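Local atomic coordinates of putative modulator of DNA gyrase (Bacteroides thetaiotaomicron, PDB entry 1VPB), a protein that is of unproven function but probably acts as a metallopeptidase of the PmbA/TldD type. Residues Leu71-Arg76 and Ser100-Ala105; Arg258-Met263 and Thr418-Leu423; Gln274-Leu279 and Asn383-Asp388. All coordinates share one frame; numbering follows the deposited sequence. Where two conformers were deposited one is given.

Contact 1. Residues Leu71-Arg76 and Ser100-Ala105; sequences LYVDGR and STRYLA
Charged and polar groups meet where the type I' hairpin turn Val73-Arg76 faces the chain running on from helix 87-101. Arg102, its CG anti to the backbone N and its chain bent at chi3, gives NE to Asp74 OD2 in a salt bridge of 2.8 Å. The oxygen lies close to the guanidinium plane but is met from above the carboxylate plane, the two planes being 52° apart. A water joins Asp74 OD1 to Arg102 NH2, and Asp99 takes NH1.

Arg76 serves carbonyls instead. Folded back at chi2, it sends a nearly straight bond from NE to Leu104 O (2.9 Å, 167°) and a more bent one from NH1 to Asp74 O within its own turn, while a second water links NH2 to Leu104 O.

Beneath, Thr101 CG2 touches Val73 CG2 and Arg76 CB, whereas its OG1 bonds back to Gly97 O. Val73 CG1 lies over one face of the Arg102 guanidinium. Gly75 suits the turn because a CB would jam against the preceding carbonyl.

Two arginines therefore tie the hairpin to residues 100-105, one by a salt bridge and one by a bond to the Leu104 carbonyl, and the carboxylate would probably ease their mutual repulsion.

Contact 2. Residues Arg258-Met263 and Thr418-Leu423; sequences RLLSPM and TLWNSL
Two helices, 256-265 and 416-421, pack here through a tryptophan laid against the backbone of its neighbour, a buried helix-to-helix contact in the C-terminal region of the PmbA/TldD family. Leu259 comes first. Its CD2 meets Leu419 CD2 at 4.2 Å, the two side chains crossing at about a right angle, and its CB rests against Trp420 CZ2. Branched aliphatic chains suit this place, since Met249 and Phe443 of neighbouring strands also press on both leucines. More telling is the Leu259 carbonyl: its O accepts a hydrogen bond from Trp420 NE1 (3.1 Å, 155°). It lies close to the indole plane, but the donor stands well above the carbonyl plane, 61° out of it, so the bond is not aimed along a lone pair.

At Leu260, CG is anti to the backbone N (chi1 -174°), which puts CD1 over one face of the indole, 4.0 Å above the plane and displaced toward the rim of the benzene ring. Trp420 CZ2 also comes within 3.6 Å of Leu260 N. An alanine in place of Trp420 would remove the indole and would probably loosen the two helices, losing both the bond to Leu259 O and the surface on which Leu260 and Met263 pack.

At the kink that begins at Pro262, Met263 slides past the indole in the opposite direction. Bends at chi2 and chi3 bring CG, SD and CE of its flexible chain beside CD1 of the five-membered ring, making an oblique Met-aromatic contact with SD 4.5 Å from the centroid of that ring. Phe443 adds an edge-to-face ring contact to Trp420, and the closest carbon contact across the helices is Met263 CG to Trp420 CD1, 3.6 Å.

Contact 3. Residues Gln274-Leu279 and Asn383-Asp388; sequences QKNSFL and NSSTGD
The ring of Phe278 carries one face against the backbone of the 383-388 turn: Gly387 CA lies 3.5 Å above its plane, offset toward the rim, in a CH-pi contact. Ser384 O sits at the ring edge, near the plane and 3.3 Å from Phe278 CD1. Leu416 and Ile417 of helix 416-421 also touch this side chain. With chi1 at 62°, CG occupies the crowded position between backbone N and carbonyl carbon, and CB is brought against Ser385 O and the Thr386 carbonyl carbon. Glycine fits at Gly387 for two reasons: its phi is positive, and a CB would point at the ring and clash with CD2.

The closest pair of CA atoms is Ser277 and Ser385, 4.4 Å apart. Ser384 O receives a weak hydrogen bond from Phe278 N (3.1 Å, 129°) and a CA-H...O contact from Ser277 CA. Beside it, Ser384 OG donates to Asn276 OD1 (2.7 Å) from above the carbonyl plane of the amide.

Each loop is also braced from within. Ser277 OG accepts from Leu279 N in an ST turn and bonds to Ala266 O. Asn383 OD1 gathers three donors, Ser385 N, Ser385 OG and Thr386 N, which should hold its amide firmly. Thr386 OG1 accepts from Asp388 N in a second ST turn. The chain leaving helix 269-273 through a Schellman motif thus docks on an Asx turn at Asn383, with backbone bonds Gly387 N to Asn383 O and Asn383 N to Asp388 O, in the hairpin loop between antiparallel strands 380-382 and 388-399.

The three contacts fall into two regions of the chain. Contact 1 comes first in sequence, at one end of the six-stranded antiparallel sheet containing strands 58-73 and 76-82, where the second subunit also packs. Contacts 2 and 3 share the C-terminal family region; both segments of contact 3 fall between those of contact 2 in sequence. Their centres are about 14 Å apart and they touch directly, Met263 SD lying 3.6 Å from Phe278 CE2; helix 416-421, which supplies one side of contact 2, also touches Phe278. Contact 1 remains separate, its centre about 41 Å from that of contact 2 and about 32 Å from that of contact 3. Thus one packed region joins distant C-terminal segments, whereas the hairpin end is fastened independently.

Contact 1. Residues Leu71-Arg76 and Ser100-Ala105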
loop_
_atom_site.group_PDB
_atom_site.type_symbol
_atom_site.label_atom_id
_atom_site.label_comp_id
_atom_site.label_asym_id
_atom_site.label_seq_id
_atom_site.Cartn_x
_atom_site.Cartn_y
_atom_site.Cartn_z
ATOM N N LEU A 71 -12.588 -16.493 15.046
ATOM C CA LEU A 71 -13.272 -16.872 16.273
ATOM C C LEU A 71 -14.791 -16.675 16.183
ATOM O O LEU A 71 -15.278 -15.624 15.855
ATOM C CB LEU A 71 -12.724 -16.029 17.441
ATOM C CG LEU A 71 -11.202 -15.922 17.614
ATOM C CD1 LEU A 71 -10.928 -14.937 18.714
ATOM C CD2 LEU A 71 -10.623 -17.253 17.943
ATOM N N TYR A 72 -15.566 -17.777 16.367
ATOM C CA TYR A 72 -17.027 -17.779 16.320
ATOM C C TYR A 72 -17.513 -17.935 17.780
ATOM O O TYR A 72 -17.328 -18.999 18.397
ATOM C CB TYR A 72 -17.540 -18.940 15.474
ATOM C CG TYR A 72 -17.178 -18.820 14.004
ATOM C CD1 TYR A 72 -15.890 -19.097 13.595
ATOM C CD2 TYR A 72 -18.127 -18.443 13.056
ATOM C CE1 TYR A 72 -15.530 -18.983 12.217
ATOM C CE2 TYR A 72 -17.804 -18.313 11.729
ATOM C CZ TYR A 72 -16.488 -18.591 11.317
ATOM O OH TYR A 72 -16.197 -18.468 9.949
ATOM N N VAL A 73 -17.958 -16.842 18.335
ATOM C CA VAL A 73 -18.168 -16.708 19.782
ATOM C C VAL A 73 -19.556 -16.154 20.004
ATOM O O VAL A 73 -19.891 -14.945 19.817
ATOM C CB VAL A 73 -17.150 -15.739 20.454
ATOM C CG1 VAL A 73 -17.415 -15.676 21.976
ATOM C CG2 VAL A 73 -15.715 -16.106 20.130
ATOM N N ASP A 74 -20.451 -17.036 20.415
ATOM C CA ASP A 74 -21.780 -16.537 20.721
ATOM C C ASP A 74 -22.482 -15.783 19.646
ATOM O O ASP A 74 -23.201 -14.811 19.883
ATOM C CB ASP A 74 -21.779 -15.782 22.077
ATOM C CG ASP A 74 -21.307 -16.622 23.240
ATOM O OD1 ASP A 74 -20.976 -17.870 23.134
ATOM O OD2 ASP A 74 -21.130 -16.054 24.356
ATOM N N GLY A 75 -22.280 -16.219 18.408
ATOM C CA GLY A 75 -22.915 -15.582 17.291
ATOM C C GLY A 75 -22.088 -14.467 16.659
ATOM O O GLY A 75 -22.409 -13.997 15.581
ATOM N N ARG A 76 -21.062 -14.027 17.362
ATOM C CA ARG A 76 -20.149 -12.996 16.907
ATOM C C ARG A 76 -19.000 -13.653 16.125
ATOM O O ARG A 76 -18.665 -14.827 16.308
ATOM C CB ARG A 76 -19.603 -12.189 18.065
ATOM C CG ARG A 76 -20.610 -11.285 18.690
ATOM C CD ARG A 76 -21.620 -11.985 19.614
ATOM N NE ARG A 76 -22.308 -11.044 20.439
ATOM C CZ ARG A 76 -23.167 -11.343 21.450
ATOM N NH1 ARG A 76 -23.415 -12.609 21.721
ATOM N NH2 ARG A 76 -23.653 -10.385 22.228
ATOM N N SER A 100 -13.162 -10.256 23.548
ATOM C CA SER A 100 -13.362 -9.051 22.770
ATOM C C SER A 100 -14.395 -9.251 21.650
ATOM O O SER A 100 -15.243 -8.381 21.410
ATOM C CB SER A 100 -12.037 -8.634 22.177
ATOM O OG SER A 100 -11.179 -8.212 23.204
ATOM N N THR A 101 -14.332 -10.384 21.013
ATOM C CA THR A 101 -15.238 -10.733 19.909
ATOM C C THR A 101 -16.659 -10.758 20.413
ATOM O O THR A 101 -17.581 -10.301 19.748
ATOM C CB THR A 101 -14.872 -12.091 19.308
ATOM O OG1 THR A 101 -13.609 -12.023 18.624
ATOM C CG2 THR A 101 -15.872 -12.653 18.323
ATOM N N ARG A 102 -16.835 -11.280 21.625
ATOM C CA ARG A 102 -18.198 -11.369 22.172
ATOM C C ARG A 102 -18.906 -10.027 22.344
ATOM O O ARG A 102 -20.136 -9.930 22.482
ATOM C CB ARG A 102 -18.147 -12.126 23.497
ATOM C CG ARG A 102 -19.501 -12.613 23.971
ATOM C CD ARG A 102 -19.519 -13.363 25.308
ATOM N NE ARG A 102 -18.854 -14.670 25.251
ATOM C CZ ARG A 102 -17.634 -14.936 25.707
ATOM N NH1 ARG A 102 -16.849 -14.015 26.225
ATOM N NH2 ARG A 102 -17.180 -16.139 25.596
ATOM N N TYR A 103 -18.125 -8.944 22.466
ATOM C CA TYR A 103 -18.702 -7.620 22.573
ATOM C C TYR A 103 -19.287 -7.040 21.278
ATOM O O TYR A 103 -20.082 -6.027 21.310
ATOM C CB TYR A 103 -17.701 -6.632 23.143
ATOM C CG TYR A 103 -17.188 -7.013 24.523
ATOM C CD1 TYR A 103 -18.051 -7.149 25.609
ATOM C CD2 TYR A 103 -15.866 -7.142 24.725
ATOM C CE1 TYR A 103 -17.535 -7.482 26.888
ATOM C CE2 TYR A 103 -15.349 -7.458 25.976
ATOM C CZ TYR A 103 -16.184 -7.634 27.032
ATOM O OH TYR A 103 -15.579 -7.921 28.275
ATOM N N LEU A 104 -18.947 -7.655 20.171
ATOM C CA LEU A 104 -19.509 -7.271 18.862
ATOM C C LEU A 104 -21.015 -7.558 18.827
ATOM O O LEU A 104 -21.526 -8.344 19.636
ATOM C CB LEU A 104 -18.848 -8.060 17.751
ATOM C CG LEU A 104 -17.367 -7.839 17.548
ATOM C CD1 LEU A 104 -16.819 -8.761 16.506
ATOM C CD2 LEU A 104 -17.002 -6.418 17.285
ATOM N N ALA A 105 -21.708 -6.978 17.869
ATOM C CA ALA A 105 -23.057 -7.446 17.551
ATOM C C ALA A 105 -22.975 -8.746 16.876
ATOM O O ALA A 105 -22.093 -8.992 16.068
ATOM C CB ALA A 105 -23.781 -6.443 16.659
HETATM O O HOH W 1 -18.747 -18.422 24.581
HETATM O O HOH W 2 -22.908 -7.601 22.047
#

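Contact 2. Residues Arg258-Met263 and Thr418-Leu423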
loop_
_atom_site.group_PDB
_atom_site.type_symbol
_atom_site.label_atom_id
_atom_site.label_comp_id
_atom_site.label_asym_id
_atom_site.label_seq_id
_atom_site.Cartn_x
_atom_site.Cartn_y
_atom_site.Cartn_z
ATOM N N ARG A 258 -6.053 -6.690 -17.673
ATOM C CA ARG A 258 -6.552 -5.419 -17.117
ATOM C C ARG A 258 -8.030 -5.142 -17.426
ATOM O O ARG A 258 -8.798 -4.786 -16.531
ATOM C CB ARG A 258 -5.691 -4.228 -17.588
ATOM C CG ARG A 258 -5.854 -2.918 -16.726
ATOM C CD ARG A 258 -6.973 -1.874 -17.086
ATOM N NE ARG A 258 -7.509 -1.250 -15.860
ATOM C CZ ARG A 258 -7.302 0.006 -15.440
ATOM N NH1 ARG A 258 -6.560 0.900 -16.111
ATOM N NH2 ARG A 258 -7.862 0.373 -14.292
ATOM N N LEU A 259 -8.437 -5.302 -18.687
ATOM C CA LEU A 259 -9.842 -5.098 -19.043
ATOM C C LEU A 259 -10.794 -6.189 -18.511
ATOM O O LEU A 259 -12.010 -5.945 -18.389
ATOM C CB LEU A 259 -9.959 -4.980 -20.569
ATOM C CG LEU A 259 -9.298 -3.747 -21.158
ATOM C CD1 LEU A 259 -9.267 -3.867 -22.688
ATOM C CD2 LEU A 259 -10.073 -2.499 -20.697
ATOM N N LEU A 260 -10.264 -7.383 -18.215
ATOM C CA LEU A 260 -11.041 -8.471 -17.708
ATOM C C LEU A 260 -11.271 -8.352 -16.217
ATOM O O LEU A 260 -12.319 -8.739 -15.682
ATOM C CB LEU A 260 -10.339 -9.810 -17.965
ATOM C CG LEU A 260 -11.131 -11.043 -17.602
ATOM C CD1 LEU A 260 -12.432 -11.179 -18.365
ATOM C CD2 LEU A 260 -10.271 -12.270 -17.873
ATOM N N SER A 261 -10.278 -7.783 -15.558
ATOM C CA SER A 261 -10.286 -7.668 -14.092
ATOM C C SER A 261 -11.597 -7.101 -13.500
ATOM O O SER A 261 -12.151 -7.713 -12.618
ATOM C CB SER A 261 -9.093 -6.818 -13.636
ATOM O OG SER A 261 -9.047 -6.846 -12.240
ATOM N N PRO A 262 -12.119 -5.976 -13.985
ATOM C CA PRO A 262 -13.370 -5.466 -13.432
ATOM C C PRO A 262 -14.572 -6.340 -13.660
ATOM O O PRO A 262 -15.528 -6.288 -12.881
ATOM C CB PRO A 262 -13.530 -4.108 -14.085
ATOM C CG PRO A 262 -12.625 -4.068 -15.205
ATOM C CD PRO A 262 -11.538 -5.044 -14.972
ATOM N N MET A 263 -14.534 -7.181 -14.696
ATOM C CA MET A 263 -15.618 -8.133 -14.905
ATOM C C MET A 263 -15.552 -9.173 -13.801
ATOM O O MET A 263 -16.570 -9.586 -13.239
ATOM C CB MET A 263 -15.461 -8.819 -16.254
ATOM C CG MET A 263 -15.560 -7.884 -17.457
ATOM S SD MET A 263 -17.218 -7.300 -17.858
ATOM C CE MET A 263 -17.972 -8.686 -18.586
ATOM N N THR A 418 -20.668 -4.038 -23.160
ATOM C CA THR A 418 -20.631 -3.890 -24.625
ATOM C C THR A 418 -19.210 -4.033 -25.161
ATOM O O THR A 418 -18.985 -4.531 -26.278
ATOM C CB THR A 418 -21.350 -2.607 -25.121
ATOM O OG1 THR A 418 -21.059 -1.486 -24.260
ATOM C CG2 THR A 418 -22.865 -2.808 -25.017
ATOM N N LEU A 419 -18.225 -3.602 -24.392
ATOM C CA LEU A 419 -16.847 -3.858 -24.772
ATOM C C LEU A 419 -16.602 -5.362 -24.956
ATOM O O LEU A 419 -16.148 -5.796 -26.024
ATOM C CB LEU A 419 -15.886 -3.347 -23.725
ATOM C CG LEU A 419 -14.411 -3.636 -24.078
ATOM C CD1 LEU A 419 -13.878 -2.918 -25.302
ATOM C CD2 LEU A 419 -13.557 -3.344 -22.885
ATOM N N TRP A 420 -16.978 -6.131 -23.958
ATOM C CA TRP A 420 -16.749 -7.570 -23.990
ATOM C C TRP A 420 -17.725 -8.237 -24.994
ATOM O O TRP A 420 -17.476 -9.350 -25.456
ATOM C CB TRP A 420 -16.774 -8.161 -22.603
ATOM C CG TRP A 420 -15.473 -7.918 -21.903
ATOM C CD1 TRP A 420 -15.200 -6.962 -20.968
ATOM C CD2 TRP A 420 -14.233 -8.596 -22.148
ATOM N NE1 TRP A 420 -13.878 -7.024 -20.587
ATOM C CE2 TRP A 420 -13.255 -8.014 -21.295
ATOM C CE3 TRP A 420 -13.837 -9.629 -23.003
ATOM C CZ2 TRP A 420 -11.943 -8.435 -21.275
ATOM C CZ3 TRP A 420 -12.526 -10.083 -22.942
ATOM C CH2 TRP A 420 -11.596 -9.474 -22.095
ATOM N N ASN A 421 -18.802 -7.550 -25.352
ATOM C CA ASN A 421 -19.671 -8.040 -26.438
ATOM C C ASN A 421 -19.055 -7.792 -27.799
ATOM O O ASN A 421 -19.535 -8.361 -28.790
ATOM C CB ASN A 421 -21.071 -7.400 -26.394
ATOM C CG ASN A 421 -22.116 -8.282 -27.024
ATOM O OD1 ASN A 421 -22.058 -9.487 -26.869
ATOM N ND2 ASN A 421 -23.100 -7.691 -27.710
ATOM N N SER A 422 -18.032 -6.916 -27.890
ATOM C CA SER A 422 -17.397 -6.568 -29.178
ATOM C C SER A 422 -16.011 -7.242 -29.425
ATOM O O SER A 422 -15.363 -6.969 -30.425
ATOM C CB SER A 422 -17.278 -5.042 -29.303
ATOM O OG SER A 422 -16.311 -4.580 -28.421
ATOM N N LEU A 423 -15.632 -8.168 -28.544
ATOM C CA LEU A 423 -14.450 -9.034 -28.718
ATOM C C LEU A 423 -14.619 -9.869 -29.988
ATOM O O LEU A 423 -15.574 -10.657 -30.067
ATOM C CB LEU A 423 -14.309 -9.956 -27.515
ATOM C CG LEU A 423 -13.103 -10.890 -27.488
ATOM C CD1 LEU A 423 -11.828 -10.087 -27.243
ATOM C CD2 LEU A 423 -13.278 -11.919 -26.399
#

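Contact 3. Residues Gln274-Leu279 and Asn383-Asp388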
loop_
_atom_site.group_PDB
_atom_site.type_symbol
_atom_site.label_atom_id
_atom_site.label_comp_id
_atom_site.label_asym_id
_atom_site.label_seq_id
_atom_site.Cartn_x
_atom_site.Cartn_y
_atom_site.Cartn_z
ATOM N N GLN A 274 -23.903 -6.450 -1.878
ATOM C CA GLN A 274 -23.931 -5.019 -1.625
ATOM C C GLN A 274 -24.488 -4.238 -2.803
ATOM O O GLN A 274 -24.317 -3.014 -2.845
ATOM C CB GLN A 274 -22.518 -4.531 -1.326
ATOM C CG GLN A 274 -21.902 -5.135 -0.097
ATOM C CD GLN A 274 -20.397 -4.970 -0.055
ATOM O OE1 GLN A 274 -19.836 -4.072 -0.700
ATOM N NE2 GLN A 274 -19.734 -5.841 0.691
ATOM N N LYS A 275 -25.151 -4.924 -3.740
ATOM C CA LYS A 275 -25.776 -4.292 -4.895
ATOM C C LYS A 275 -24.873 -3.242 -5.540
ATOM O O LYS A 275 -25.295 -2.138 -5.939
ATOM C CB LYS A 275 -27.187 -3.788 -4.547
ATOM C CG LYS A 275 -28.122 -4.990 -4.473
ATOM C CD LYS A 275 -29.418 -4.785 -3.728
ATOM C CE LYS A 275 -30.257 -6.066 -3.861
ATOM N NZ LYS A 275 -31.405 -6.095 -2.905
ATOM N N ASN A 276 -23.608 -3.627 -5.657
ATOM C CA ASN A 276 -22.558 -2.856 -6.305
ATOM C C ASN A 276 -21.820 -3.700 -7.373
ATOM O O ASN A 276 -20.585 -3.809 -7.359
ATOM C CB ASN A 276 -21.549 -2.393 -5.262
ATOM C CG ASN A 276 -20.674 -1.237 -5.766
ATOM O OD1 ASN A 276 -21.060 -0.510 -6.659
ATOM N ND2 ASN A 276 -19.476 -1.109 -5.213
ATOM N N SER A 277 -22.602 -4.222 -8.300
ATOM C CA SER A 277 -22.067 -5.043 -9.373
ATOM C C SER A 277 -22.887 -4.894 -10.593
ATOM O O SER A 277 -24.096 -5.146 -10.598
ATOM C CB SER A 277 -22.002 -6.516 -8.971
ATOM O OG SER A 277 -21.795 -7.300 -10.155
ATOM N N PHE A 278 -22.246 -4.477 -11.676
ATOM C CA PHE A 278 -22.960 -4.342 -12.950
ATOM C C PHE A 278 -23.307 -5.681 -13.608
ATOM O O PHE A 278 -23.951 -5.710 -14.677
ATOM C CB PHE A 278 -22.166 -3.468 -13.924
ATOM C CG PHE A 278 -20.800 -4.011 -14.316
ATOM C CD1 PHE A 278 -19.667 -3.691 -13.579
ATOM C CD2 PHE A 278 -20.632 -4.811 -15.469
ATOM C CE1 PHE A 278 -18.387 -4.161 -13.941
ATOM C CE2 PHE A 278 -19.346 -5.313 -15.803
ATOM C CZ PHE A 278 -18.246 -4.977 -15.064
ATOM N N LEU A 279 -22.828 -6.773 -13.004
ATOM C CA LEU A 279 -23.211 -8.112 -13.426
ATOM C C LEU A 279 -24.286 -8.774 -12.554
ATOM O O LEU A 279 -24.643 -9.917 -12.763
ATOM C CB LEU A 279 -21.963 -8.998 -13.512
ATOM C CG LEU A 279 -20.974 -8.487 -14.590
ATOM C CD1 LEU A 279 -19.823 -9.482 -14.704
ATOM C CD2 LEU A 279 -21.646 -8.345 -15.893
ATOM N N ASN A 383 -16.931 2.312 -13.114
ATOM C CA ASN A 383 -17.999 2.316 -12.154
ATOM C C ASN A 383 -18.377 0.868 -11.867
ATOM O O ASN A 383 -18.758 0.123 -12.794
ATOM C CB ASN A 383 -19.172 3.074 -12.743
ATOM C CG ASN A 383 -20.310 3.243 -11.767
ATOM O OD1 ASN A 383 -20.806 2.261 -11.199
ATOM N ND2 ASN A 383 -20.767 4.498 -11.594
ATOM N N SER A 384 -18.291 0.479 -10.598
ATOM C CA SER A 384 -18.526 -0.891 -10.175
ATOM C C SER A 384 -19.975 -1.347 -10.317
ATOM O O SER A 384 -20.210 -2.541 -10.482
ATOM C CB SER A 384 -18.106 -1.060 -8.711
ATOM O OG SER A 384 -18.728 -0.059 -7.934
ATOM N N SER A 385 -20.934 -0.415 -10.245
ATOM C CA SER A 385 -22.362 -0.756 -10.383
ATOM C C SER A 385 -22.911 -0.662 -11.798
ATOM O O SER A 385 -23.879 -1.360 -12.131
ATOM C CB SER A 385 -23.234 0.039 -9.400
ATOM O OG SER A 385 -23.154 1.418 -9.665
ATOM N N THR A 386 -22.335 0.191 -12.641
ATOM C CA THR A 386 -22.819 0.358 -14.024
ATOM C C THR A 386 -21.935 -0.304 -15.106
ATOM O O THR A 386 -22.429 -0.634 -16.190
ATOM C CB THR A 386 -22.955 1.850 -14.396
ATOM O OG1 THR A 386 -21.673 2.484 -14.490
ATOM C CG2 THR A 386 -23.652 2.640 -13.317
ATOM N N GLY A 387 -20.650 -0.420 -14.820
ATOM C CA GLY A 387 -19.660 -0.913 -15.780
ATOM C C GLY A 387 -19.116 0.110 -16.761
ATOM O O GLY A 387 -18.312 -0.237 -17.613
ATOM N N ASP A 388 -19.539 1.379 -16.665
ATOM C CA ASP A 388 -18.958 2.406 -17.498
ATOM C C ASP A 388 -17.486 2.573 -17.131
ATOM O O ASP A 388 -17.116 2.449 -15.949
ATOM C CB ASP A 388 -19.701 3.737 -17.330
ATOM C CG ASP A 388 -21.078 3.729 -17.930
ATOM O OD1 ASP A 388 -21.434 2.834 -18.731
ATOM O OD2 ASP A 388 -21.887 4.641 -17.669
#